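Local coordinates for protein 2-CYS peroxiredoxin (Plasmodium yoelii, PDB 2H01) that probably reduces hydrogen peroxide and organic hydroperoxides to water and alcohols as a thiol-specific, thioredoxin-dependent peroxidase, at residues S146-E149 with I150-I154. Sequence-based numbering, arbitrary orientation.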
# COMPACT_ATOMS: atom_id res chain seq x y z
N SER A 146 -0.15 2.88 12.46
CA SER A 146 -1.18 3.63 11.78
C SER A 146 -2.31 2.76 11.24
O SER A 146 -3.28 3.27 10.70
CB SER A 146 -0.56 4.44 10.65
OG SER A 146 -0.14 5.70 11.08
N VAL A 147 -2.20 1.45 11.41
CA VAL A 147 -3.09 0.52 10.73
C VAL A 147 -4.55 0.83 11.04
O VAL A 147 -5.41 0.72 10.19
CB VAL A 147 -2.79 -0.94 11.06
CG1 VAL A 147 -3.95 -1.81 10.68
CG2 VAL A 147 -1.57 -1.40 10.35
N ASP A 148 -4.82 1.22 12.27
CA ASP A 148 -6.17 1.41 12.66
C ASP A 148 -6.79 2.69 12.10
O ASP A 148 -7.96 2.68 11.73
CB ASP A 148 -6.35 1.25 14.16
CG ASP A 148 -6.28 -0.20 14.60
OD1 ASP A 148 -5.43 -0.53 15.44
OD2 ASP A 148 -7.04 -1.09 14.16
N GLU A 149 -6.02 3.77 12.02
CA GLU A 149 -6.41 4.94 11.23
C GLU A 149 -6.69 4.62 9.77
O GLU A 149 -7.65 5.13 9.20
CB GLU A 149 -5.37 6.06 11.31
CG GLU A 149 -4.92 6.42 12.70
CD GLU A 149 -6.07 6.73 13.63
OE1 GLU A 149 -5.95 6.40 14.82
OE2 GLU A 149 -7.07 7.30 13.16
N ILE A 150 -5.84 3.80 9.17
CA ILE A 150 -6.00 3.40 7.79
C ILE A 150 -7.35 2.73 7.54
O ILE A 150 -8.09 3.12 6.66
CB ILE A 150 -4.85 2.52 7.35
CG1 ILE A 150 -3.60 3.36 7.16
CG2 ILE A 150 -5.17 1.83 6.05
CD1 ILE A 150 -2.34 2.54 7.07
N LEU A 151 -7.65 1.71 8.34
CA LEU A 151 -8.93 1.00 8.27
C LEU A 151 -10.12 1.91 8.51
O LEU A 151 -11.20 1.68 7.97
CB LEU A 151 -8.93 -0.13 9.30
CG LEU A 151 -7.91 -1.21 8.96
CD1 LEU A 151 -7.63 -2.09 10.18
CD2 LEU A 151 -8.47 -2.01 7.78
N ARG A 152 -9.89 2.94 9.30
CA ARG A 152 -10.88 3.95 9.64
C ARG A 152 -11.17 4.85 8.43
O ARG A 152 -12.31 5.26 8.21
CB ARG A 152 -10.31 4.80 10.78
CG ARG A 152 -11.29 5.57 11.61
CD ARG A 152 -10.77 5.51 13.04
NE ARG A 152 -10.63 4.10 13.41
CZ ARG A 152 -9.67 3.61 14.19
NH1 ARG A 152 -8.73 4.40 14.71
NH2 ARG A 152 -9.63 2.29 14.42
N LEU A 153 -10.12 5.17 7.67
CA LEU A 153 -10.27 6.02 6.48
C LEU A 153 -11.01 5.22 5.41
O LEU A 153 -11.89 5.74 4.72
CB LEU A 153 -8.90 6.46 5.94
CG LEU A 153 -8.18 7.44 6.88
CD1 LEU A 153 -6.78 7.74 6.37
CD2 LEU A 153 -9.03 8.72 7.00
N ILE A 154 -10.59 4.00 5.16
CA ILE A 154 -11.40 3.03 4.43
C ILE A 154 -12.80 2.92 5.04
O ILE A 154 -13.80 2.99 4.35
CB ILE A 154 -10.72 1.65 4.42
CG1 ILE A 154 -9.25 1.78 4.02
CG2 ILE A 154 -11.45 0.70 3.48
CD1 ILE A 154 -8.43 0.53 4.27
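Backbone bonds from I150 to S146, L151 to V147, R152 to D148 and L153 to E149, each i+4 to i, form the first turns of helix 147-163. I150 N lies 3.0 Å from S146 O and L153 N 2.9 Å from E149 O; the first two bonds are straighter than the next two, and the straightest joins L151 N to V147 O with an N-H...O angle of 171°.

E149 and R152 add a long salt bridge three residues apart. One guanidinium nitrogen, NH1 of R152, faces the E149 carboxylate, nearer OE1 (3.4 Å) than OE2, with the two planes 87° apart. R152 reaches back along the helix because its chain bends at chi2 and chi3 (chi3 -57°), which lays the guanidinium over the D148 peptide: the D148 carbonyl O sits beneath the centre of one face, 3.1 Å from CZ of R152. D148 offers a second negative charge, its carboxylate plane nearly parallel to that of the guanidinium, but OD2 of D148 remains 4.3 Å from NH2 of R152, too far for a salt bridge; any attraction there is probably weak.

V147 and L151 point the same way, and CG1 of V147 packs 3.7 Å from CD1 of L151. I150 lays CG1 against the S146 carbonyl O at 3.6 Å.

This amphipathic helix start lies against the mixed sheet of a thioredoxin-fold domain, as structural packing away from the predicted peroxidatic C47. D148, E149 and R152 lie on its exposed side, while V147 meets A53 and L54 of helix 49-56, L151 meets S60 and F61 of helix 58-63, and I150 touches F61 as well as F124 and L137 of strands 119-127 and 133-138.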